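Local coordinates for malonyl CoA-acyl carrier protein transacylase (PDB 2QC3) that transfers the malonyl group from coenzyme A to holo-acyl carrier protein, supplying malonyl-ACP for fatty acid biosynthesis in Mycobacterium tuberculosis, at residues 98-104 against 216-222; 255-259 against 278-283. All blocks are in the same frame, centred on the assembly; numbering follows the deposited sequence.

Overall arrangement
Both contacts belong to the acyl transferase domain and pack around its parallel sheet, whose strand order is 221-222, 86-90, 2-7, 263-268, 288-290. Contact 1 joins the end of helix 94-101 to the chain entering the outermost strand 221-222; contact 2 pairs helix 251-260 with helix 275-282, which flank strand 263-268 in the sequence. Their centres lie about 20 Å apart, and their nearest atoms about 6 Å, so they do not touch. Ser-92 and His-195 are probably the catalytic residues, as in related acyltransferases. The side chain of Ala-98 is about 10 Å from that of Ser-92, Tyr-99 about 11 Å from His-195, and Ile-278 in contact 2 about 12 Å from Ser-92.

Contact 1: 98-104 against 216-222; sequences AYAIAGV and ADPTATL
A helix C-terminus packs here against a loop: helix 94-101 ends beside 216-220, extended except for a kink at Thr-219 (-88/-4), which leads into the short, weakly bonded edge strand 221-222 of the parallel sheet. Gly-103 (phi/psi 73/15) is the C-prime residue of a Schellman motif, with hydrogen bonds from Val-104 N to Tyr-99 O (2.8 Å) and Gly-103 N to Ala-100 O (3.0 Å). Its positive phi and the clash an ideal CB would make with Thr-219 CG2 both suit a residue without side chain. Ala-102 O accepts a hydrogen bond from Thr-219 N (2.7 Å, 160°), Val-104 O one from Ala-216 N (3.0 Å). CA atoms pair Ala-102 with Ala-220 (5.2 Å) and Val-104 with Ala-216 (4.7 Å). Leu-222 (chi1 t, chi2 p) puts CD1 3.7 Å from Ala-102 CB, and CD2 3.9 Å from the Tyr-99 ring centroid, a CH-pi contact over the face. Val-104 CG2 meets Pro-218 CB at 3.7 Å. Tyr-99 OH hydrogen-bonds Ala-237 O. The helix starts at the last glycine of a GxSxG sequence (Gly-90, Ser-92, Gly-94), consistent with a nucleophile elbow, and ends in a classic Schellman C-cap.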
ATOM      1  N   ALA A  98       0.633   4.241   6.208  1.00 18.74           N
ATOM      2  CA  ALA A  98       0.658   3.534   7.492  1.00 20.01           C
ATOM      3  C   ALA A  98       1.668   4.189   8.430  1.00 20.87           C
ATOM      4  O   ALA A  98       1.422   4.320   9.633  1.00 20.85           O
ATOM      5  CB  ALA A  98       1.021   2.069   7.286  1.00 18.12           C
ATOM      6  N   TYR A  99       2.809   4.595   7.877  1.00 20.47           N
ATOM      7  CA  TYR A  99       3.846   5.244   8.670  1.00 20.93           C
ATOM      8  C   TYR A  99       3.334   6.552   9.254  1.00 22.53           C
ATOM      9  O   TYR A  99       3.587   6.863  10.418  1.00 22.02           O
ATOM     10  CB  TYR A  99       5.086   5.510   7.811  1.00 22.48           C
ATOM     11  CG  TYR A  99       6.028   4.340   7.723  1.00 21.68           C
ATOM     12  CD1 TYR A  99       5.542   3.036   7.645  1.00 22.05           C
ATOM     13  CD2 TYR A  99       7.411   4.533   7.703  1.00 24.05           C
ATOM     14  CE1 TYR A  99       6.400   1.956   7.551  1.00 20.41           C
ATOM     15  CE2 TYR A  99       8.285   3.452   7.606  1.00 22.50           C
ATOM     16  CZ  TYR A  99       7.772   2.169   7.532  1.00 20.63           C
ATOM     17  OH  TYR A  99       8.615   1.089   7.443  1.00 19.92           O
ATOM     18  N   ALA A 100       2.616   7.320   8.441  1.00 22.42           N
ATOM     19  CA  ALA A 100       2.063   8.586   8.900  1.00 23.15           C
ATOM     20  C   ALA A 100       0.986   8.313   9.949  1.00 23.28           C
ATOM     21  O   ALA A 100       0.885   9.018  10.950  1.00 24.16           O
ATOM     22  CB  ALA A 100       1.473   9.364   7.724  1.00 24.65           C
ATOM     23  N   ILE A 101       0.180   7.281   9.723  1.00 22.44           N
ATOM     24  CA  ILE A 101      -0.865   6.949  10.677  1.00 22.66           C
ATOM     25  C   ILE A 101      -0.220   6.595  12.014  1.00 22.45           C
ATOM     26  O   ILE A 101      -0.683   7.028  13.066  1.00 21.64           O
ATOM     27  CB  ILE A 101      -1.734   5.781  10.158  1.00 20.47           C
ATOM     28  CG1 ILE A 101      -2.615   6.284   9.007  1.00 21.80           C
ATOM     29  CG2 ILE A 101      -2.593   5.205  11.292  1.00 21.16           C
ATOM     30  CD1 ILE A 101      -3.321   5.179   8.216  1.00 22.49           C
ATOM     31  N   ALA A 102       0.873   5.838  11.958  1.00 22.90           N
ATOM     32  CA  ALA A 102       1.592   5.426  13.158  1.00 23.08           C
ATOM     33  C   ALA A 102       2.528   6.504  13.705  1.00 23.27           C
ATOM     34  O   ALA A 102       3.338   6.230  14.591  1.00 24.19           O
ATOM     35  CB  ALA A 102       2.377   4.144  12.883  1.00 21.82           C
ATOM     36  N   GLY A 103       2.430   7.715  13.160  1.00 22.80           N
ATOM     37  CA  GLY A 103       3.237   8.825  13.639  1.00 23.12           C
ATOM     38  C   GLY A 103       4.721   8.881  13.316  1.00 24.79           C
ATOM     39  O   GLY A 103       5.454   9.664  13.919  1.00 24.48           O
ATOM     40  N   VAL A 104       5.178   8.082  12.361  1.00 24.37           N
ATOM     41  CA  VAL A 104       6.591   8.095  12.012  1.00 23.77           C
ATOM     42  C   VAL A 104       6.940   9.304  11.156  1.00 23.51           C
ATOM     43  O   VAL A 104       8.022   9.872  11.289  1.00 24.06           O
ATOM     44  CB  VAL A 104       6.980   6.797  11.278  1.00 22.78           C
ATOM     45  CG1 VAL A 104       8.417   6.878  10.776  1.00 23.07           C
ATOM     46  CG2 VAL A 104       6.827   5.619  12.225  1.00 22.06           C
ATOM     47  N   ALA A 216       9.978  10.247  13.506  1.00 30.51           N
ATOM     48  CA  ALA A 216       9.785  10.031  14.932  1.00 29.52           C
ATOM     49  C   ALA A 216       9.491   8.553  15.143  1.00 29.19           C
ATOM     50  O   ALA A 216       9.032   7.870  14.224  1.00 28.75           O
ATOM     51  CB  ALA A 216       8.627  10.874  15.437  1.00 28.25           C
ATOM     52  N   ASP A 217       9.771   8.050  16.339  1.00 29.31           N
ATOM     53  CA  ASP A 217       9.503   6.648  16.633  1.00 28.08           C
ATOM     54  C   ASP A 217       7.997   6.479  16.513  1.00 27.60           C
ATOM     55  O   ASP A 217       7.243   7.382  16.850  1.00 25.68           O
ATOM     56  CB  ASP A 217       9.982   6.296  18.047  1.00 29.79           C
ATOM     57  CG  ASP A 217      11.494   6.122  18.124  1.00 30.01           C
ATOM     58  OD1 ASP A 217      12.042   6.087  19.246  1.00 31.60           O
ATOM     59  OD2 ASP A 217      12.131   6.011  17.057  1.00 29.38           O
ATOM     60  N   PRO A 218       7.540   5.326  16.010  1.00 28.36           N
ATOM     61  CA  PRO A 218       6.099   5.112  15.870  1.00 29.29           C
ATOM     62  C   PRO A 218       5.337   5.211  17.186  1.00 31.38           C
ATOM     63  O   PRO A 218       5.805   4.748  18.225  1.00 32.67           O
ATOM     64  CB  PRO A 218       6.016   3.717  15.239  1.00 28.51           C
ATOM     65  CG  PRO A 218       7.264   3.048  15.715  1.00 28.65           C
ATOM     66  CD  PRO A 218       8.295   4.137  15.581  1.00 27.54           C
ATOM     67  N   THR A 219       4.161   5.828  17.129  1.00 31.89           N
ATOM     68  CA  THR A 219       3.320   5.992  18.307  1.00 32.06           C
ATOM     69  C   THR A 219       2.418   4.776  18.475  1.00 30.40           C
ATOM     70  O   THR A 219       1.664   4.677  19.441  1.00 30.24           O
ATOM     71  CB  THR A 219       2.432   7.252  18.190  1.00 32.43           C
ATOM     72  OG1 THR A 219       1.518   7.100  17.095  1.00 34.90           O
ATOM     73  CG2 THR A 219       3.293   8.485  17.955  1.00 34.88           C
ATOM     74  N   ALA A 220       2.491   3.853  17.524  1.00 29.36           N
ATOM     75  CA  ALA A 220       1.679   2.647  17.580  1.00 26.69           C
ATOM     76  C   ALA A 220       2.446   1.480  16.984  1.00 26.65           C
ATOM     77  O   ALA A 220       3.466   1.676  16.327  1.00 26.07           O
ATOM     78  CB  ALA A 220       0.378   2.858  16.820  1.00 28.22           C
ATOM     79  N   THR A 221       1.966   0.266  17.231  1.00 25.65           N
ATOM     80  CA  THR A 221       2.608  -0.921  16.674  1.00 27.36           C
ATOM     81  C   THR A 221       2.492  -0.797  15.154  1.00 25.95           C
ATOM     82  O   THR A 221       1.391  -0.781  14.599  1.00 26.14           O
ATOM     83  CB  THR A 221       1.894  -2.206  17.125  1.00 28.07           C
ATOM     84  OG1 THR A 221       1.812  -2.226  18.555  1.00 30.25           O
ATOM     85  CG2 THR A 221       2.651  -3.435  16.642  1.00 28.68           C
ATOM     86  N   LEU A 222       3.635  -0.692  14.493  1.00 25.69           N
ATOM     87  CA  LEU A 222       3.681  -0.542  13.044  1.00 23.68           C
ATOM     88  C   LEU A 222       4.367  -1.743  12.410  1.00 23.27           C
ATOM     89  O   LEU A 222       5.550  -1.997  12.655  1.00 22.80           O
ATOM     90  CB  LEU A 222       4.438   0.746  12.687  1.00 23.89           C
ATOM     91  CG  LEU A 222       4.634   1.146  11.217  1.00 23.99           C
ATOM     92  CD1 LEU A 222       3.291   1.462  10.550  1.00 21.74           C
ATOM     93  CD2 LEU A 222       5.528   2.365  11.163  1.00 23.23           C
TER

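Contact 2: 255-259 against 278-283; sequences TATLR and IAKREL
Thr-255 opens the contact between helices 251-260 and 275-282; residues 255-259 and 278-282 are helical, their short segments running roughly the same way, with axes 9.4 Å apart at closest approach and a crossing angle of -44°. Its CA lies 5.9 Å from that of Ala-279. With chi1 m, Thr-255 sends CG2 into the interface, 3.5 Å from Glu-282 CG and 3.9 Å from Ala-279 CA, while its OG1 makes a weak hydrogen bond back to Trp-251 O. Ala-256 and Thr-257 point away from the partner helix. One turn on from Thr-255, Leu-258 (m, t) faces it again, with CB 4.0 Å from Leu-283 CD1. Arg-259 then closes the segment, its CA 5.9 Å from that of Leu-283. Leu-283 (m, t), which leaves the helix at phi/psi -104/66, brings CD2 to 3.3 Å from Arg-259 CA and 3.8 Å from Arg-259 CB. The Arg-259 side chain (t, t, m) bends across to a salt bridge with Glu-282 (m, m), NH2 to OE2 2.6 Å, although the exact place of NH2 is less certain. An apolar seam thus carries an ionic pair at its exposed margin. Leu-258 also rests on Leu-223 of a loop, Leu-283 just past the second helix reaches Val-263 and Ile-266 of strand 263-268 in the parallel sheet, and Ile-278 touches Gln-162 of strand 162-166 in the mixed one.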
ATOM      1  N   THR A 255      -0.569 -10.234   8.262  1.00 21.90           N
ATOM      2  CA  THR A 255      -1.844 -10.668   8.802  1.00 26.44           C
ATOM      3  C   THR A 255      -1.630 -11.739   9.865  1.00 27.18           C
ATOM      4  O   THR A 255      -2.388 -11.823  10.827  1.00 27.03           O
ATOM      5  CB  THR A 255      -2.755 -11.211   7.706  1.00 27.31           C
ATOM      6  OG1 THR A 255      -2.858 -10.251   6.648  1.00 30.62           O
ATOM      7  CG2 THR A 255      -4.134 -11.472   8.269  1.00 32.12           C
ATOM      8  N   ALA A 256      -0.596 -12.559   9.684  1.00 26.41           N
ATOM      9  CA  ALA A 256      -0.275 -13.606  10.652  1.00 27.52           C
ATOM     10  C   ALA A 256       0.085 -12.927  11.969  1.00 27.51           C
ATOM     11  O   ALA A 256      -0.249 -13.416  13.047  1.00 28.51           O
ATOM     12  CB  ALA A 256       0.903 -14.450  10.153  1.00 27.08           C
ATOM     13  N   THR A 257       0.761 -11.789  11.877  1.00 27.83           N
ATOM     14  CA  THR A 257       1.143 -11.045  13.069  1.00 27.98           C
ATOM     15  C   THR A 257      -0.081 -10.413  13.730  1.00 28.49           C
ATOM     16  O   THR A 257      -0.148 -10.303  14.955  1.00 28.31           O
ATOM     17  CB  THR A 257       2.170  -9.945  12.732  1.00 29.49           C
ATOM     18  OG1 THR A 257       3.375 -10.556  12.245  1.00 29.48           O
ATOM     19  CG2 THR A 257       2.489  -9.111  13.974  1.00 25.40           C
ATOM     20  N   LEU A 258      -1.047  -9.993  12.921  1.00 28.73           N
ATOM     21  CA  LEU A 258      -2.267  -9.396  13.456  1.00 30.74           C
ATOM     22  C   LEU A 258      -2.990 -10.447  14.293  1.00 32.77           C
ATOM     23  O   LEU A 258      -3.531 -10.148  15.358  1.00 32.09           O
ATOM     24  CB  LEU A 258      -3.177  -8.925  12.320  1.00 28.11           C
ATOM     25  CG  LEU A 258      -2.616  -7.799  11.446  1.00 25.80           C
ATOM     26  CD1 LEU A 258      -3.576  -7.506  10.295  1.00 23.78           C
ATOM     27  CD2 LEU A 258      -2.403  -6.554  12.305  1.00 24.56           C
ATOM     28  N   ARG A 259      -2.979 -11.680  13.800  1.00 36.17           N
ATOM     29  CA  ARG A 259      -3.617 -12.798  14.484  1.00 41.37           C
ATOM     30  C   ARG A 259      -2.979 -12.972  15.865  1.00 43.26           C
ATOM     31  O   ARG A 259      -3.671 -13.207  16.860  1.00 44.04           O
ATOM     32  CB  ARG A 259      -3.446 -14.075  13.656  1.00 43.00           C
ATOM     33  CG  ARG A 259      -4.483 -15.150  13.931  1.00 46.98           C
ATOM     34  CD  ARG A 259      -4.236 -16.388  13.080  1.00 49.98           C
ATOM     35  NE  ARG A 259      -3.903 -16.050  11.697  1.00 53.87           N
ATOM     36  CZ  ARG A 259      -3.731 -16.944  10.727  1.00 55.37           C
ATOM     37  NH1 ARG A 259      -3.866 -18.240  10.982  1.00 56.91           N
ATOM     38  NH2 ARG A 259      -3.405 -16.547   9.505  1.00 54.55           N
ATOM     39  N   ILE A 278      -8.819  -9.985   2.869  1.00 28.13           N
ATOM     40  CA  ILE A 278      -7.666 -10.840   3.108  1.00 29.80           C
ATOM     41  C   ILE A 278      -7.474 -11.002   4.614  1.00 29.94           C
ATOM     42  O   ILE A 278      -7.292 -12.112   5.096  1.00 29.25           O
ATOM     43  CB  ILE A 278      -6.370 -10.249   2.485  1.00 29.34           C
ATOM     44  CG1 ILE A 278      -6.325 -10.529   0.984  1.00 30.04           C
ATOM     45  CG2 ILE A 278      -5.149 -10.896   3.116  1.00 28.79           C
ATOM     46  CD1 ILE A 278      -7.591 -10.189   0.242  1.00 34.54           C
ATOM     47  N   ALA A 279      -7.541  -9.891   5.347  1.00 30.92           N
ATOM     48  CA  ALA A 279      -7.369  -9.906   6.798  1.00 32.60           C
ATOM     49  C   ALA A 279      -8.439 -10.731   7.517  1.00 34.50           C
ATOM     50  O   ALA A 279      -8.169 -11.321   8.566  1.00 33.38           O
ATOM     51  CB  ALA A 279      -7.366  -8.484   7.336  1.00 32.89           C
ATOM     52  N   LYS A 280      -9.643 -10.767   6.952  1.00 35.07           N
ATOM     53  CA  LYS A 280     -10.753 -11.527   7.530  1.00 37.89           C
ATOM     54  C   LYS A 280     -10.435 -13.011   7.598  1.00 37.72           C
ATOM     55  O   LYS A 280     -10.719 -13.672   8.594  1.00 37.54           O
ATOM     56  CB  LYS A 280     -12.021 -11.386   6.680  1.00 38.71           C
ATOM     57  CG  LYS A 280     -12.847 -10.142   6.886  1.00 40.99           C
ATOM     58  CD  LYS A 280     -13.979 -10.139   5.875  1.00 40.17           C
ATOM     59  CE  LYS A 280     -14.929  -8.982   6.080  1.00 40.78           C
ATOM     60  NZ  LYS A 280     -15.719  -9.098   7.319  1.00 45.32           N
ATOM     61  N   ARG A 281      -9.860 -13.528   6.519  1.00 38.60           N
ATOM     62  CA  ARG A 281      -9.548 -14.944   6.420  1.00 40.57           C
ATOM     63  C   ARG A 281      -8.739 -15.508   7.584  1.00 41.77           C
ATOM     64  O   ARG A 281      -8.945 -16.652   7.986  1.00 40.92           O
ATOM     65  CB  ARG A 281      -8.836 -15.234   5.094  1.00 41.04           C
ATOM     66  CG  ARG A 281      -8.808 -16.710   4.736  1.00 43.26           C
ATOM     67  CD  ARG A 281      -8.180 -16.987   3.368  1.00 44.88           C
ATOM     68  NE  ARG A 281      -9.004 -16.545   2.243  1.00 45.01           N
ATOM     69  CZ  ARG A 281      -8.985 -15.318   1.728  1.00 47.27           C
ATOM     70  NH1 ARG A 281      -8.182 -14.390   2.230  1.00 47.88           N
ATOM     71  NH2 ARG A 281      -9.768 -15.019   0.701  1.00 46.70           N
ATOM     72  N   GLU A 282      -7.827 -14.712   8.132  1.00 43.48           N
ATOM     73  CA  GLU A 282      -7.003 -15.180   9.241  1.00 44.41           C
ATOM     74  C   GLU A 282      -7.576 -14.737  10.581  1.00 43.99           C
ATOM     75  O   GLU A 282      -7.401 -15.413  11.595  1.00 44.20           O
ATOM     76  CB  GLU A 282      -5.567 -14.666   9.097  1.00 46.64           C
ATOM     77  CG  GLU A 282      -4.990 -14.794   7.690  1.00 51.11           C
ATOM     78  CD  GLU A 282      -5.088 -16.195   7.122  1.00 54.40           C
ATOM     79  OE1 GLU A 282      -4.863 -16.355   5.902  1.00 55.05           O
ATOM     80  OE2 GLU A 282      -5.383 -17.137   7.888  1.00 57.21           O
ATOM     81  N   LEU A 283      -8.257 -13.596  10.581  1.00 42.86           N
ATOM     82  CA  LEU A 283      -8.856 -13.065  11.799  1.00 42.86           C
ATOM     83  C   LEU A 283     -10.357 -13.314  11.743  1.00 43.59           C
ATOM     84  O   LEU A 283     -11.142 -12.376  11.661  1.00 43.30           O
ATOM     85  CB  LEU A 283      -8.590 -11.562  11.904  1.00 40.93           C
ATOM     86  CG  LEU A 283      -7.131 -11.120  11.769  1.00 41.78           C
ATOM     87  CD1 LEU A 283      -7.061  -9.608  11.779  1.00 41.30           C
ATOM     88  CD2 LEU A 283      -6.301 -11.703  12.896  1.00 39.78           C
TER